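Side-chain contacts in staphylococcus aureus CymR (Staphylococcus aureus, PDB 3T8R), which regulates stress resistance and the oxidative response as a dimeric transcriptional regulator that senses oxidation through a thiol: residues L43-E46 with Q47-P51; E75-S78 with A79-I83; G27-S30 with L31-A35. All blocks are in the same frame, centred on the assembly; numbering follows the deposited sequence.

Contact 1: residues L43-E46 with Q47-P51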
ATOM      1  N   LEU A  43     -16.878   9.327 -20.677  1.00 23.73           N
ATOM      2  CA  LEU A  43     -17.109   7.897 -20.807  1.00 26.68           C
ATOM      3  C   LEU A  43     -16.451   7.143 -19.655  1.00 30.28           C
ATOM      4  O   LEU A  43     -17.028   6.204 -19.106  1.00 30.15           O
ATOM      5  CB  LEU A  43     -16.589   7.404 -22.158  1.00 32.65           C
ATOM      6  CG  LEU A  43     -16.912   5.988 -22.643  1.00 32.36           C
ATOM      7  CD1 LEU A  43     -18.410   5.795 -22.877  1.00 28.62           C
ATOM      8  CD2 LEU A  43     -16.117   5.694 -23.916  1.00 34.13           C
ATOM      9  N   TYR A  44     -15.241   7.558 -19.284  1.00 23.50           N
ATOM     10  CA  TYR A  44     -14.554   6.923 -18.179  1.00 28.04           C
ATOM     11  C   TYR A  44     -15.307   7.205 -16.885  1.00 24.51           C
ATOM     12  O   TYR A  44     -15.448   6.328 -16.041  1.00 26.52           O
ATOM     13  CB  TYR A  44     -13.111   7.426 -18.087  1.00 26.41           C
ATOM     14  CG  TYR A  44     -12.313   6.797 -16.973  1.00 27.24           C
ATOM     15  CD1 TYR A  44     -11.657   5.588 -17.158  1.00 33.20           C
ATOM     16  CD2 TYR A  44     -12.206   7.421 -15.736  1.00 28.06           C
ATOM     17  CE1 TYR A  44     -10.915   5.013 -16.140  1.00 29.96           C
ATOM     18  CE2 TYR A  44     -11.477   6.851 -14.711  1.00 30.16           C
ATOM     19  CZ  TYR A  44     -10.832   5.649 -14.919  1.00 29.50           C
ATOM     20  OH  TYR A  44     -10.099   5.087 -13.892  1.00 29.50           O
ATOM     21  N   LEU A  45     -15.814   8.424 -16.743  1.00 24.92           N
ATOM     22  CA  LEU A  45     -16.539   8.799 -15.534  1.00 24.86           C
ATOM     23  C   LEU A  45     -17.777   7.919 -15.416  1.00 24.47           C
ATOM     24  O   LEU A  45     -18.155   7.496 -14.326  1.00 24.04           O
ATOM     25  CB  LEU A  45     -16.958  10.269 -15.585  1.00 27.01           C
ATOM     26  CG  LEU A  45     -16.814  11.139 -14.331  1.00 36.54           C
ATOM     27  CD1 LEU A  45     -17.620  12.423 -14.477  1.00 35.06           C
ATOM     28  CD2 LEU A  45     -17.210  10.416 -13.051  1.00 35.56           C
ATOM     29  N   GLU A  46     -18.397   7.646 -16.554  1.00 27.30           N
ATOM     30  CA  GLU A  46     -19.595   6.821 -16.595  1.00 27.98           C
ATOM     31  C   GLU A  46     -19.363   5.455 -15.963  1.00 27.48           C
ATOM     32  O   GLU A  46     -20.251   4.911 -15.310  1.00 31.02           O
ATOM     33  CB  GLU A  46     -20.079   6.670 -18.038  1.00 30.26           C
ATOM     34  CG  GLU A  46     -21.357   5.866 -18.187  1.00 35.34           C
ATOM     35  CD  GLU A  46     -22.506   6.465 -17.417  1.00 39.25           C
ATOM     36  OE1 GLU A  46     -23.300   5.689 -16.841  1.00 44.68           O
ATOM     37  OE2 GLU A  46     -22.625   7.712 -17.392  1.00 43.83           O
ATOM     38  N   GLN A  47     -18.167   4.910 -16.144  1.00 27.97           N
ATOM     39  CA  GLN A  47     -17.824   3.606 -15.580  1.00 29.57           C
ATOM     40  C   GLN A  47     -17.681   3.639 -14.065  1.00 31.69           C
ATOM     41  O   GLN A  47     -17.774   2.605 -13.404  1.00 34.79           O
ATOM     42  CB  GLN A  47     -16.550   3.066 -16.215  1.00 32.16           C
ATOM     43  CG  GLN A  47     -16.718   2.714 -17.681  1.00 32.39           C
ATOM     44  CD  GLN A  47     -15.432   2.204 -18.300  1.00 41.18           C
ATOM     45  OE1 GLN A  47     -14.343   2.407 -17.755  1.00 40.65           O
ATOM     46  NE2 GLN A  47     -15.549   1.542 -19.446  1.00 43.41           N
ATOM     47  N   LEU A  48     -17.455   4.826 -13.517  1.00 25.52           N
ATOM     48  CA  LEU A  48     -17.350   4.978 -12.074  1.00 27.34           C
ATOM     49  C   LEU A  48     -18.737   5.200 -11.513  1.00 26.37           C
ATOM     50  O   LEU A  48     -19.089   4.676 -10.460  1.00 26.52           O
ATOM     51  CB  LEU A  48     -16.465   6.174 -11.728  1.00 27.65           C
ATOM     52  CG  LEU A  48     -15.092   6.189 -12.388  1.00 26.15           C
ATOM     53  CD1 LEU A  48     -14.370   7.461 -11.996  1.00 27.62           C
ATOM     54  CD2 LEU A  48     -14.298   4.981 -11.950  1.00 28.11           C
ATOM     55  N   VAL A  49     -19.523   5.993 -12.226  1.00 25.53           N
ATOM     56  CA  VAL A  49     -20.862   6.333 -11.778  1.00 24.30           C
ATOM     57  C   VAL A  49     -21.745   5.095 -11.695  1.00 30.55           C
ATOM     58  O   VAL A  49     -22.504   4.929 -10.742  1.00 32.00           O
ATOM     59  CB  VAL A  49     -21.502   7.342 -12.716  1.00 28.70           C
ATOM     60  CG1 VAL A  49     -23.001   7.362 -12.515  1.00 33.81           C
ATOM     61  CG2 VAL A  49     -20.892   8.717 -12.490  1.00 28.57           C
ATOM     62  N   GLY A  50     -21.639   4.226 -12.691  1.00 31.64           N
ATOM     63  CA  GLY A  50     -22.446   3.017 -12.732  1.00 31.21           C
ATOM     64  C   GLY A  50     -22.524   2.283 -11.402  1.00 30.82           C
ATOM     65  O   GLY A  50     -23.612   2.135 -10.838  1.00 30.50           O
ATOM     66  N   PRO A  51     -21.370   1.823 -10.892  1.00 28.72           N
ATOM     67  CA  PRO A  51     -21.293   1.076  -9.633  1.00 28.95           C
ATOM     68  C   PRO A  51     -21.735   1.879  -8.406  1.00 28.51           C
ATOM     69  O   PRO A  51     -22.382   1.321  -7.525  1.00 28.12           O
ATOM     70  CB  PRO A  51     -19.812   0.716  -9.530  1.00 33.88           C
ATOM     71  CG  PRO A  51     -19.333   0.695 -10.943  1.00 30.97           C
ATOM     72  CD  PRO A  51     -20.098   1.777 -11.639  1.00 30.66           C
TER

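Contact 2: residues E75-S78 with A79-I83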
ATOM      1  N   GLU A  75     -21.794  11.596   5.785  1.00 22.23           N
ATOM      2  CA  GLU A  75     -21.347  11.102   7.077  1.00 22.98           C
ATOM      3  C   GLU A  75     -21.563   9.600   7.232  1.00 25.97           C
ATOM      4  O   GLU A  75     -21.007   8.976   8.139  1.00 29.07           O
ATOM      5  CB  GLU A  75     -22.002  11.876   8.231  1.00 28.46           C
ATOM      6  CG  GLU A  75     -23.475  11.581   8.467  1.00 31.50           C
ATOM      7  CD  GLU A  75     -24.026  12.329   9.677  1.00 36.78           C
ATOM      8  OE1 GLU A  75     -23.271  12.511  10.652  1.00 38.76           O
ATOM      9  OE2 GLU A  75     -25.207  12.739   9.660  1.00 40.45           O
ATOM     10  N   GLU A  76     -22.333   9.013   6.323  1.00 24.36           N
ATOM     11  CA  GLU A  76     -22.620   7.580   6.356  1.00 23.50           C
ATOM     12  C   GLU A  76     -21.727   6.768   5.425  1.00 28.63           C
ATOM     13  O   GLU A  76     -21.860   5.545   5.351  1.00 27.51           O
ATOM     14  CB  GLU A  76     -24.091   7.322   5.989  1.00 28.50           C
ATOM     15  CG  GLU A  76     -25.092   7.809   7.029  1.00 29.05           C
ATOM     16  CD  GLU A  76     -26.515   7.323   6.768  1.00 34.75           C
ATOM     17  OE1 GLU A  76     -26.784   6.817   5.666  1.00 31.30           O
ATOM     18  OE2 GLU A  76     -27.364   7.449   7.671  1.00 41.26           O
ATOM     19  N   ILE A  77     -20.825   7.435   4.705  1.00 24.12           N
ATOM     20  CA  ILE A  77     -20.034   6.764   3.682  1.00 19.61           C
ATOM     21  C   ILE A  77     -18.557   6.894   4.010  1.00 23.16           C
ATOM     22  O   ILE A  77     -18.095   7.993   4.298  1.00 21.59           O
ATOM     23  CB  ILE A  77     -20.222   7.403   2.294  1.00 20.74           C
ATOM     24  CG1 ILE A  77     -21.705   7.450   1.911  1.00 22.52           C
ATOM     25  CG2 ILE A  77     -19.408   6.649   1.233  1.00 23.10           C
ATOM     26  CD1 ILE A  77     -21.969   8.156   0.602  1.00 22.50           C
ATOM     27  N   SER A  78     -17.829   5.782   3.970  1.00 21.88           N
ATOM     28  CA  SER A  78     -16.383   5.826   4.211  1.00 25.15           C
ATOM     29  C   SER A  78     -15.588   5.749   2.909  1.00 23.67           C
ATOM     30  O   SER A  78     -16.074   5.272   1.882  1.00 22.14           O
ATOM     31  CB  SER A  78     -15.935   4.698   5.151  1.00 25.55           C
ATOM     32  OG  SER A  78     -15.917   3.455   4.468  1.00 24.95           O
ATOM     33  N   ALA A  79     -14.356   6.248   2.953  1.00 22.98           N
ATOM     34  CA  ALA A  79     -13.482   6.168   1.792  1.00 21.81           C
ATOM     35  C   ALA A  79     -13.311   4.705   1.414  1.00 20.11           C
ATOM     36  O   ALA A  79     -13.253   4.345   0.233  1.00 21.57           O
ATOM     37  CB  ALA A  79     -12.165   6.798   2.112  1.00 20.47           C
ATOM     38  N   GLY A  80     -13.250   3.855   2.435  1.00 20.78           N
ATOM     39  CA  GLY A  80     -13.102   2.432   2.216  1.00 26.33           C
ATOM     40  C   GLY A  80     -14.270   1.859   1.437  1.00 24.48           C
ATOM     41  O   GLY A  80     -14.067   1.053   0.523  1.00 27.12           O
ATOM     42  N   ASP A  81     -15.479   2.279   1.802  1.00 24.54           N
ATOM     43  CA  ASP A  81     -16.698   1.850   1.118  1.00 23.71           C
ATOM     44  C   ASP A  81     -16.555   2.142  -0.375  1.00 26.44           C
ATOM     45  O   ASP A  81     -16.845   1.302  -1.230  1.00 25.55           O
ATOM     46  CB  ASP A  81     -17.922   2.596   1.675  1.00 26.02           C
ATOM     47  CG  ASP A  81     -18.279   2.192   3.105  1.00 31.30           C
ATOM     48  OD1 ASP A  81     -17.995   1.035   3.493  1.00 31.96           O
ATOM     49  OD2 ASP A  81     -18.859   3.038   3.832  1.00 30.96           O
ATOM     50  N   ILE A  82     -16.093   3.349  -0.683  1.00 21.95           N
ATOM     51  CA  ILE A  82     -16.001   3.784  -2.063  1.00 22.63           C
ATOM     52  C   ILE A  82     -14.951   2.996  -2.828  1.00 24.27           C
ATOM     53  O   ILE A  82     -15.183   2.525  -3.939  1.00 23.97           O
ATOM     54  CB  ILE A  82     -15.721   5.297  -2.136  1.00 20.20           C
ATOM     55  CG1 ILE A  82     -16.947   6.057  -1.622  1.00 23.43           C
ATOM     56  CG2 ILE A  82     -15.414   5.693  -3.565  1.00 21.46           C
ATOM     57  CD1 ILE A  82     -16.703   7.508  -1.211  1.00 24.62           C
ATOM     58  N   ILE A  83     -13.778   2.849  -2.232  1.00 25.05           N
ATOM     59  CA  ILE A  83     -12.726   2.100  -2.885  1.00 24.76           C
ATOM     60  C   ILE A  83     -13.170   0.665  -3.152  1.00 26.93           C
ATOM     61  O   ILE A  83     -12.976   0.138  -4.245  1.00 28.98           O
ATOM     62  CB  ILE A  83     -11.462   2.087  -2.039  1.00 28.99           C
ATOM     63  CG1 ILE A  83     -10.944   3.514  -1.851  1.00 31.08           C
ATOM     64  CG2 ILE A  83     -10.414   1.224  -2.704  1.00 31.89           C
ATOM     65  CD1 ILE A  83     -10.647   4.195  -3.136  1.00 31.66           C
TER

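Contact 3: residues G27-S30 with L31-A35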
ATOM      1  N   GLY A  27     -28.671  20.549  -4.867  1.00 49.76           N
ATOM      2  CA  GLY A  27     -28.942  20.241  -6.256  1.00 48.73           C
ATOM      3  C   GLY A  27     -27.918  19.284  -6.831  1.00 51.28           C
ATOM      4  O   GLY A  27     -27.508  18.333  -6.163  1.00 50.99           O
ATOM      5  N   CYS A  28     -27.478  19.543  -8.056  1.00 48.06           N
ATOM      6  CA  CYS A  28     -26.678  18.561  -8.775  1.00 43.14           C
ATOM      7  C   CYS A  28     -25.403  19.094  -9.408  1.00 44.18           C
ATOM      8  O   CYS A  28     -25.224  20.300  -9.584  1.00 45.94           O
ATOM      9  CB  CYS A  28     -27.533  17.895  -9.850  1.00 43.63           C
ATOM     10  SG  CYS A  28     -28.994  17.088  -9.184  1.00 58.37           S
ATOM     11  N   ILE A  29     -24.513  18.166  -9.740  1.00 38.51           N
ATOM     12  CA  ILE A  29     -23.326  18.476 -10.509  1.00 37.72           C
ATOM     13  C   ILE A  29     -23.362  17.639 -11.778  1.00 36.82           C
ATOM     14  O   ILE A  29     -23.631  16.436 -11.731  1.00 32.65           O
ATOM     15  CB  ILE A  29     -22.050  18.154  -9.729  1.00 35.86           C
ATOM     16  CG1 ILE A  29     -22.089  18.817  -8.351  1.00 42.06           C
ATOM     17  CG2 ILE A  29     -20.818  18.621 -10.499  1.00 42.18           C
ATOM     18  CD1 ILE A  29     -22.274  20.321  -8.411  1.00 45.47           C
ATOM     19  N   SER A  30     -23.111  18.276 -12.916  1.00 37.78           N
ATOM     20  CA  SER A  30     -23.126  17.563 -14.186  1.00 34.96           C
ATOM     21  C   SER A  30     -21.937  16.629 -14.265  1.00 32.97           C
ATOM     22  O   SER A  30     -20.857  16.937 -13.754  1.00 33.48           O
ATOM     23  CB  SER A  30     -23.097  18.540 -15.363  1.00 35.88           C
ATOM     24  OG  SER A  30     -21.898  19.290 -15.366  1.00 34.47           O
ATOM     25  N   LEU A  31     -22.137  15.479 -14.897  1.00 33.84           N
ATOM     26  CA  LEU A  31     -21.025  14.583 -15.169  1.00 31.39           C
ATOM     27  C   LEU A  31     -20.001  15.343 -15.981  1.00 33.18           C
ATOM     28  O   LEU A  31     -18.795  15.239 -15.747  1.00 32.87           O
ATOM     29  CB  LEU A  31     -21.489  13.364 -15.964  1.00 36.63           C
ATOM     30  CG  LEU A  31     -21.912  12.157 -15.129  1.00 39.18           C
ATOM     31  CD1 LEU A  31     -21.667  10.876 -15.914  1.00 38.90           C
ATOM     32  CD2 LEU A  31     -21.140  12.130 -13.826  1.00 38.36           C
ATOM     33  N   LYS A  32     -20.496  16.119 -16.935  1.00 32.85           N
ATOM     34  CA  LYS A  32     -19.620  16.901 -17.798  1.00 36.92           C
ATOM     35  C   LYS A  32     -18.666  17.779 -16.991  1.00 31.94           C
ATOM     36  O   LYS A  32     -17.471  17.833 -17.279  1.00 33.25           O
ATOM     37  CB  LYS A  32     -20.440  17.752 -18.765  1.00 37.69           C
ATOM     38  CG  LYS A  32     -19.608  18.662 -19.647  1.00 42.96           C
ATOM     39  CD  LYS A  32     -20.412  19.154 -20.842  1.00 44.75           C
ATOM     40  CE  LYS A  32     -21.789  19.627 -20.418  1.00 46.20           C
ATOM     41  NZ  LYS A  32     -22.593  20.118 -21.574  1.00 55.53           N
ATOM     42  N   SER A  33     -19.188  18.454 -15.972  1.00 35.05           N
ATOM     43  CA  SER A  33     -18.353  19.355 -15.182  1.00 34.87           C
ATOM     44  C   SER A  33     -17.323  18.596 -14.322  1.00 34.20           C
ATOM     45  O   SER A  33     -16.184  19.016 -14.211  1.00 32.57           O
ATOM     46  CB  SER A  33     -19.200  20.319 -14.346  1.00 38.33           C
ATOM     47  OG  SER A  33     -19.557  19.758 -13.097  1.00 42.47           O
ATOM     48  N   ILE A  34     -17.718  17.466 -13.745  1.00 30.47           N
ATOM     49  CA  ILE A  34     -16.790  16.655 -12.959  1.00 30.97           C
ATOM     50  C   ILE A  34     -15.659  16.089 -13.815  1.00 30.23           C
ATOM     51  O   ILE A  34     -14.488  16.135 -13.422  1.00 32.66           O
ATOM     52  CB  ILE A  34     -17.519  15.501 -12.228  1.00 33.05           C
ATOM     53  CG1 ILE A  34     -18.517  16.071 -11.223  1.00 34.43           C
ATOM     54  CG2 ILE A  34     -16.516  14.608 -11.503  1.00 34.02           C
ATOM     55  CD1 ILE A  34     -19.610  15.105 -10.820  1.00 34.04           C
ATOM     56  N   ALA A  35     -16.002  15.559 -14.987  1.00 28.91           N
ATOM     57  CA  ALA A  35     -15.004  15.008 -15.896  1.00 28.79           C
ATOM     58  C   ALA A  35     -14.005  16.088 -16.290  1.00 29.49           C
ATOM     59  O   ALA A  35     -12.794  15.874 -16.267  1.00 29.63           O
ATOM     60  CB  ALA A  35     -15.669  14.419 -17.139  1.00 31.16           C
TER

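Contact 1: residues L43-E46 with Q47-P51
Tyr44 meets Leu48, and Leu45 meets both Leu48 and Val49, one turn farther along helix 42-54, probably the DNA-recognition helix of the Rrf2-type helix-turn-helix. The ring of Tyr44, carried by a CG trans to N (chi1 -179°), brings CE2 within 4.0 Å of CD1 of Leu48, the methyl approaching at a slant. Leu45 extends CD2 to within 4.1 Å of CG2 of Val49 and 4.2 Å of CD1 of Leu48. Branched apolar side chains suit this buried face because they pack against the neighbouring helices: Leu45 rests on Leu31 and Ile34 of helix 31-37 and Val49 on Leu31, while Leu48 leans on Lys9 and Tyr12 of helix 8-21 and Tyr44 on Lys9.

Among the backbone bonds, the carbonyl O of Leu45 accepts twice, from Val49 N at 2.9 Å, nearly in line with the carbonyl, and from Leu48 N, also at 2.9 Å but well above the carbonyl plane. Gly50 N bonds to Glu46 O at 3.0 Å. Gln47 N makes only weak bonds, to Leu43 O at 3.4 Å and Tyr44 O at 3.1 Å. Gly50, having no side chain, leaves room for CD of Pro51, and the helix kinks at that proline, whose N has no hydrogen to give.

Polar Glu46 and Gln47 lie on the more open side, where Glu46 also has a long, weak ion pair with Arg53. The chemistry is thus amphipathic: an apolar face ties the helix to the domain, and a more open side carries Glu46 and Gln47, with Leu43.

Contact 2: residues E75-S78 with A79-I83
From an extended backbone at Ser78 the chain turns directly into helical angles at Ala79, and Ile82 N closes the first turn on Ser78 O at 3.2 Å. Ser78 is the N-cap of helix 79-87 and forms a capping box with Asp81. In this reciprocal pair the serine hydroxyl oxygen accepts from Asp81 N (Ser78 OG to Asp81 N 2.9 Å, N-H...O 156°), and the carboxylate accepts in return from Ser78 N (Asp81 OD2 to Ser78 N 2.9 Å, 164°), the N-H coming to Asp81 OD2 from above the carboxylate plane. The first of these bonds depends on chi1 of 75°, which sets OG between the backbone N and the carbonyl carbon of Ser78, where it can meet Asp81 N.

Serine suits the N-cap because its short side chain can stand in for the carbonyl that the first turn lacks. Aspartate suits the third helical position because its carboxylate reaches back just one turn; its negative charge would also sit favourably at the positive end of the helix dipole. Its other oxygen, OD1, makes a salt bridge to Arg84, so both oxygens of the carboxylate are engaged.

Small Ala79, on the first turn, packs against Leu106 of the second subunit, which places this helix start beside the dimer partner. The isoleucines flanking the box, Ile77 just before the cap and Ile82 on the helix, make the apolar contact of a hydrophobic staple. Their bulky apolar chains suit these places because they meet each other beside the cap, at about a right angle, and both rest on Met17 of helix 8-21. Within the staple, the methyl CG2 of Ile77 lies 3.7 Å from CD1 of Ile82.

Contact 3: residues G27-S30 with L31-A35
The start of helix 31-37, probably the first helix of the helix-turn-helix motif, is capped by Ser30 and stapled by Ile29 and Ile34, at the point where strand 29-30, paired through Ile29 with Tyr68 of strand 67-70, runs into the helix. The hydroxyl oxygen of Ser30 takes the N-H of Ser33 (Ser30 OG to Ser33 N 2.9 Å, N-H...O 146°), filling the role of a carbonyl missing from the previous turn. Serine suits the cap because its short side chain can reach an N-H of the first turn; chi1 of 63° sets OG between the backbone N and the carbonyl carbon, facing Ser33 N.

Ser33 stands where a capping box would have its second member, yet its hydroxyl turns to the carbonyl: Ser33 OG donates to Ser30 O at 3.2 Å. The same oxygen accepts from Ile34 N at 3.2 Å, the ordinary bond of the first turn and a straight one (165°), and both donors come from one face of the carbonyl plane. A third approach, by Ser33 N, is weak and strongly bent.

The apolar half is tightly packed. CG2 of Ile29 touches CG1 of Ile34 at 3.5 Å and lies only 3.1 Å from OG of Ser33, the two isoleucines meeting at about a right angle. Beta-branching suits the extended backbone of a strand, and CG2, branching at CB, meets the first helical turn directly. Ile29 reaches Leu20 and Ile34 reaches Leu16, both on helix 8-21.

The Ser30 hydroxyl and carbonyl thus take the N-H groups of Ser33 and Ile34 without a carboxylate, and the isoleucine pair packs beside these bonds, joining strand to helix.

Along the chain the order is contact 3, contact 1, contact 2, all in the one winged helix-turn-helix region. Contacts 3 and 1 lie on successive helices, 31-37 and 42-54, with centres about 12 Å apart, and they touch: CD1 of Leu45 packs 3.3 Å from O of Leu31. Contact 2 stands apart, its centre about 17 Å from that of contact 1 and about 20 Å from that of contact 3. Helix 8-21 links them, lending residues to all three. Contacts 2 and 3 open helices, whereas contact 1 lies within one. The helix-turn-helix pair and the helix beside the second subunit thus pack on one helix, 8-21.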